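M157 (Murid herpesvirus 1, PDB 2NYK) is an MHC class I-like protein of mouse cytomegalovirus that serves as a ligand for Ly49 natural killer cell receptors. Local coordinates at residues Q173-N178 and S200-T205. The protein carries 1 engineered substitution. Residues are numbered along the deposited sequence; the frame is centred on the assembly and turned at random.
With FUC (alpha-L-fucopyranose), chain B; NAG (2-acetamido-2-deoxy-beta-D-glucopyranose), chain C; NAG (2-acetamido-2-deoxy-beta-D-glucopyranose), chain D.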
ATOM      1  N   GLN A 173       7.673   4.214  10.640  1.00 28.79           N
ATOM      2  CA  GLN A 173       9.014   4.739  10.934  1.00 29.28           C
ATOM      3  C   GLN A 173       9.966   4.758   9.729  1.00 28.24           C
ATOM      4  O   GLN A 173      10.822   5.619   9.621  1.00 27.55           O
ATOM      5  CB  GLN A 173       9.619   3.983  12.099  1.00 29.95           C
ATOM      6  CG  GLN A 173       8.771   4.133  13.361  1.00 33.78           C
ATOM      7  CD  GLN A 173       9.468   3.630  14.588  1.00 38.75           C
ATOM      8  OE1 GLN A 173      10.015   2.529  14.595  1.00 40.30           O
ATOM      9  NE2 GLN A 173       9.435   4.431  15.657  1.00 40.74           N
ATOM     10  N   LEU A 174       9.778   3.810   8.818  1.00 27.34           N
ATOM     11  CA  LEU A 174      10.564   3.740   7.581  1.00 26.43           C
ATOM     12  C   LEU A 174      10.163   4.829   6.591  1.00 25.66           C
ATOM     13  O   LEU A 174      10.844   5.060   5.588  1.00 25.16           O
ATOM     14  CB  LEU A 174      10.404   2.366   6.957  1.00 25.82           C
ATOM     15  CG  LEU A 174      11.129   1.242   7.706  1.00 26.27           C
ATOM     16  CD1 LEU A 174      10.768  -0.121   7.146  1.00 24.94           C
ATOM     17  CD2 LEU A 174      12.619   1.480   7.663  1.00 24.83           C
ATOM     18  N   ALA A 175       9.038   5.462   6.884  1.00 25.41           N
ATOM     19  CA  ALA A 175       8.484   6.535   6.066  1.00 25.58           C
ATOM     20  C   ALA A 175       8.987   7.904   6.535  1.00 25.88           C
ATOM     21  O   ALA A 175       8.751   8.919   5.874  1.00 25.64           O
ATOM     22  CB  ALA A 175       6.959   6.482   6.127  1.00 25.02           C
ATOM     23  N   TYR A 176       9.678   7.932   7.670  1.00 27.11           N
ATOM     24  CA  TYR A 176      10.228   9.186   8.209  1.00 28.04           C
ATOM     25  C   TYR A 176      11.225   9.802   7.249  1.00 28.28           C
ATOM     26  O   TYR A 176      11.845   9.101   6.452  1.00 27.53           O
ATOM     27  CB  TYR A 176      10.896   8.954   9.570  1.00 28.99           C
ATOM     28  CG  TYR A 176       9.933   8.633  10.695  1.00 30.72           C
ATOM     29  CD1 TYR A 176       8.561   8.706  10.501  1.00 33.14           C
ATOM     30  CD2 TYR A 176      10.400   8.285  11.951  1.00 32.40           C
ATOM     31  CE1 TYR A 176       7.673   8.419  11.524  1.00 34.49           C
ATOM     32  CE2 TYR A 176       9.522   8.002  12.987  1.00 36.57           C
ATOM     33  CZ  TYR A 176       8.157   8.072  12.761  1.00 36.30           C
ATOM     34  OH  TYR A 176       7.274   7.800  13.777  1.00 40.18           O
ATOM     35  N   MET A 177      11.386  11.122   7.331  1.00 28.68           N
ATOM     36  CA  MET A 177      12.318  11.832   6.469  1.00 29.44           C
ATOM     37  C   MET A 177      13.743  11.272   6.577  1.00 29.22           C
ATOM     38  O   MET A 177      14.428  11.084   5.575  1.00 29.02           O
ATOM     39  CB  MET A 177      12.301  13.327   6.814  1.00 30.31           C
ATOM     40  CG  MET A 177      12.951  14.232   5.790  1.00 31.74           C
ATOM     41  SD  MET A 177      13.067  15.935   6.374  1.00 36.47           S
ATOM     42  CE  MET A 177      11.355  16.339   6.731  1.00 34.42           C
ATOM     43  N   ASN A 178      14.171  10.996   7.799  1.00 30.13           N
ATOM     44  CA  ASN A 178      15.535  10.528   8.041  1.00 32.05           C
ATOM     45  C   ASN A 178      15.782   9.053   7.677  1.00 31.56           C
ATOM     46  O   ASN A 178      16.872   8.555   7.894  1.00 31.94           O
ATOM     47  CB  ASN A 178      15.975  10.817   9.489  1.00 32.77           C
ATOM     48  CG  ASN A 178      15.044  10.202  10.535  1.00 36.91           C
ATOM     49  OD1 ASN A 178      14.158   9.396  10.217  1.00 37.99           O
ATOM     50  ND2 ASN A 178      15.264  10.581  11.801  1.00 43.05           N
ATOM     51  N   SER A 200       9.407   2.077   2.913  1.00 23.01           N
ATOM     52  CA  SER A 200       8.047   2.066   3.398  1.00 22.94           C
ATOM     53  C   SER A 200       7.070   2.003   2.231  1.00 22.05           C
ATOM     54  O   SER A 200       7.439   2.259   1.079  1.00 22.65           O
ATOM     55  CB  SER A 200       7.783   3.310   4.263  1.00 23.38           C
ATOM     56  OG  SER A 200       6.434   3.302   4.725  1.00 24.22           O
ATOM     57  N   ASN A 201       5.835   1.610   2.515  1.00 20.58           N
ATOM     58  CA  ASN A 201       4.775   1.585   1.507  1.00 20.36           C
ATOM     59  C   ASN A 201       3.975   2.883   1.547  1.00 20.74           C
ATOM     60  O   ASN A 201       2.987   3.029   0.839  1.00 20.05           O
ATOM     61  CB  ASN A 201       3.846   0.383   1.704  1.00 17.78           C
ATOM     62  CG  ASN A 201       2.935   0.553   2.929  1.00 21.12           C
ATOM     63  OD1 ASN A 201       3.414   0.968   4.008  1.00 19.88           O
ATOM     64  ND2 ASN A 201       1.626   0.283   2.767  1.00 15.36           N
ATOM     65  N   VAL A 202       4.393   3.816   2.398  1.00 22.37           N
ATOM     66  CA  VAL A 202       3.713   5.098   2.521  1.00 23.62           C
ATOM     67  C   VAL A 202       3.912   5.891   1.220  1.00 23.38           C
ATOM     68  O   VAL A 202       5.044   6.006   0.730  1.00 24.67           O
ATOM     69  CB  VAL A 202       4.239   5.897   3.759  1.00 24.06           C
ATOM     70  CG1 VAL A 202       3.723   7.306   3.725  1.00 24.89           C
ATOM     71  CG2 VAL A 202       3.791   5.215   5.074  1.00 24.49           C
ATOM     72  N   PRO A 203       2.813   6.378   0.616  1.00 23.23           N
ATOM     73  CA  PRO A 203       2.976   7.176  -0.582  1.00 23.41           C
ATOM     74  C   PRO A 203       3.724   8.496  -0.394  1.00 24.11           C
ATOM     75  O   PRO A 203       3.687   9.118   0.674  1.00 22.70           O
ATOM     76  CB  PRO A 203       1.524   7.389  -1.059  1.00 24.72           C
ATOM     77  CG  PRO A 203       0.782   6.222  -0.498  1.00 21.54           C
ATOM     78  CD  PRO A 203       1.383   6.113   0.881  1.00 22.48           C
ATOM     79  N   PHE A 204       4.446   8.908  -1.430  1.00 25.59           N
ATOM     80  CA  PHE A 204       5.145  10.201  -1.374  1.00 26.61           C
ATOM     81  C   PHE A 204       5.373  10.699  -2.788  1.00 27.85           C
ATOM     82  O   PHE A 204       5.253   9.915  -3.741  1.00 28.06           O
ATOM     83  CB  PHE A 204       6.481  10.066  -0.605  1.00 26.93           C
ATOM     84  CG  PHE A 204       7.510   9.211  -1.300  1.00 26.21           C
ATOM     85  CD1 PHE A 204       8.415   9.775  -2.197  1.00 25.09           C
ATOM     86  CD2 PHE A 204       7.562   7.829  -1.065  1.00 25.26           C
ATOM     87  CE1 PHE A 204       9.352   8.964  -2.864  1.00 26.76           C
ATOM     88  CE2 PHE A 204       8.506   7.014  -1.723  1.00 25.12           C
ATOM     89  CZ  PHE A 204       9.395   7.564  -2.595  1.00 22.81           C
ATOM     90  N   THR A 205       5.691  11.987  -2.943  1.00 29.78           N
ATOM     91  CA  THR A 205       5.956  12.537  -4.278  1.00 31.31           C
ATOM     92  C   THR A 205       7.310  13.225  -4.311  1.00 32.24           C
ATOM     93  O   THR A 205       7.807  13.670  -3.283  1.00 32.38           O
ATOM     94  CB  THR A 205       4.855  13.532  -4.763  1.00 31.32           C
ATOM     95  OG1 THR A 205       4.855  14.686  -3.918  1.00 33.48           O
ATOM     96  CG2 THR A 205       3.489  12.903  -4.739  1.00 30.91           C
TER
HETATM   97  C1  FUC B   3      10.136  13.656  12.262  1.00 60.22           C
HETATM   98  C2  FUC B   3      10.021  13.931  10.761  1.00 60.80           C
HETATM   99  C3  FUC B   3       9.571  12.647  10.062  1.00 60.47           C
HETATM  100  C4  FUC B   3       8.202  12.233  10.610  1.00 60.66           C
HETATM  101  C5  FUC B   3       8.285  12.079  12.141  1.00 60.67           C
HETATM  102  C6  FUC B   3       6.925  11.791  12.775  1.00 60.05           C
HETATM  103  O2  FUC B   3      11.253  14.371  10.229  1.00 62.13           O
HETATM  104  O3  FUC B   3       9.574  12.815   8.653  1.00 60.93           O
HETATM  105  O4  FUC B   3       7.223  13.187  10.258  1.00 61.13           O
HETATM  106  O5  FUC B   3       8.871  13.230  12.760  1.00 60.64           O
HETATM  107  C1  NAG C   1      14.221  10.241  12.763  1.00 50.40           C
HETATM  108  C2  NAG C   1      14.988  10.070  14.090  1.00 54.58           C
HETATM  109  C3  NAG C   1      14.022   9.924  15.276  1.00 55.95           C
HETATM  110  C4  NAG C   1      13.000  11.071  15.319  1.00 57.63           C
HETATM  111  C5  NAG C   1      12.360  11.238  13.930  1.00 56.21           C
HETATM  112  C6  NAG C   1      11.469  12.477  13.843  1.00 56.95           C
HETATM  113  C7  NAG C   1      17.231   9.130  13.980  1.00 56.62           C
HETATM  114  C8  NAG C   1      18.037   7.947  13.524  1.00 56.36           C
HETATM  115  N2  NAG C   1      15.911   8.939  14.064  1.00 55.32           N
HETATM  116  O3  NAG C   1      14.744   9.863  16.489  1.00 55.26           O
HETATM  117  O4  NAG C   1      12.025  10.763  16.300  1.00 61.12           O
HETATM  118  O5  NAG C   1      13.353  11.352  12.918  1.00 52.94           O
HETATM  119  O6  NAG C   1      11.221  12.722  12.477  1.00 58.55           O
HETATM  120  O7  NAG C   1      17.793  10.203  14.245  1.00 57.36           O
HETATM  121  C1  NAG D   2      11.810  11.838  17.240  1.00 64.90           C
HETATM  122  C2  NAG D   2      10.462  11.595  17.920  1.00 66.45           C
HETATM  123  C3  NAG D   2      10.199  12.581  19.062  1.00 67.75           C
HETATM  124  C4  NAG D   2      11.426  12.721  19.965  1.00 68.65           C
HETATM  125  C5  NAG D   2      12.661  13.041  19.115  1.00 68.54           C
HETATM  126  C6  NAG D   2      13.911  13.203  19.989  1.00 68.58           C
HETATM  127  C7  NAG D   2       8.473  10.676  16.850  1.00 68.38           C
HETATM  128  C8  NAG D   2       7.080  10.991  17.372  1.00 68.99           C
HETATM  129  N2  NAG D   2       9.386  11.647  16.940  1.00 67.56           N
HETATM  130  O3  NAG D   2       9.105  12.122  19.830  1.00 67.61           O
HETATM  131  O4  NAG D   2      11.188  13.705  20.959  1.00 70.33           O
HETATM  132  O5  NAG D   2      12.845  11.963  18.200  1.00 66.91           O
HETATM  133  O6  NAG D   2      14.973  12.421  19.460  1.00 69.62           O
HETATM  134  O7  NAG D   2       8.724   9.563  16.368  1.00 68.43           O
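Leu174 and Ser200 bring the backbones together, their CA atoms 5.2 Å apart, where the type I turn Gln173–Tyr176, closed by Tyr176 N to Gln173 O, leaves helix 157-173 and rests on the loop leading into strand 204-208. Ser200 presents its CB to the backbone of the turn, 3.7 Å from Leu174 C, while the CB atoms of the two residues are in contact at 3.9 Å. The methyl of Ala175 packs against both Ser200 and Val202, with its CB 3.5 Å from Ser200 OG and 3.6 Å from Val202 CG2. That hydroxyl, anti to its own backbone N (chi1 179°), accepts a fairly straight hydrogen bond from Val202 N at 3.1 Å (161°), forming an ST turn, and also bonds to the carbonyl of Leu171 near the helix end. One buried serine oxygen thus ties the helix terminus to the loop. Ala175 O is held in turn by Trp249 NE1.

Tyr176 is directed away from Ser200-Thr205, and its ring meets the glycan on Asn178. The ring is sandwiched between Gln173 CA, 3.7 Å above the centre of one face, and the fucose, whose C5 lies over the opposite face toward the rim. From just beyond the turn, Met177 N donates a 2.8 Å hydrogen bond to fucose O3 that, with the Tyr176 ring, holds the sugar close to the protein, and Asn178 ND2 carries the first N-acetylglucosamine covalently. The contact joins the C-terminal end of helix 157-173, the last helix of the platform domain, to the beta domain, consistent with the platform-to-α3-like junction of an MHC class I-like fold.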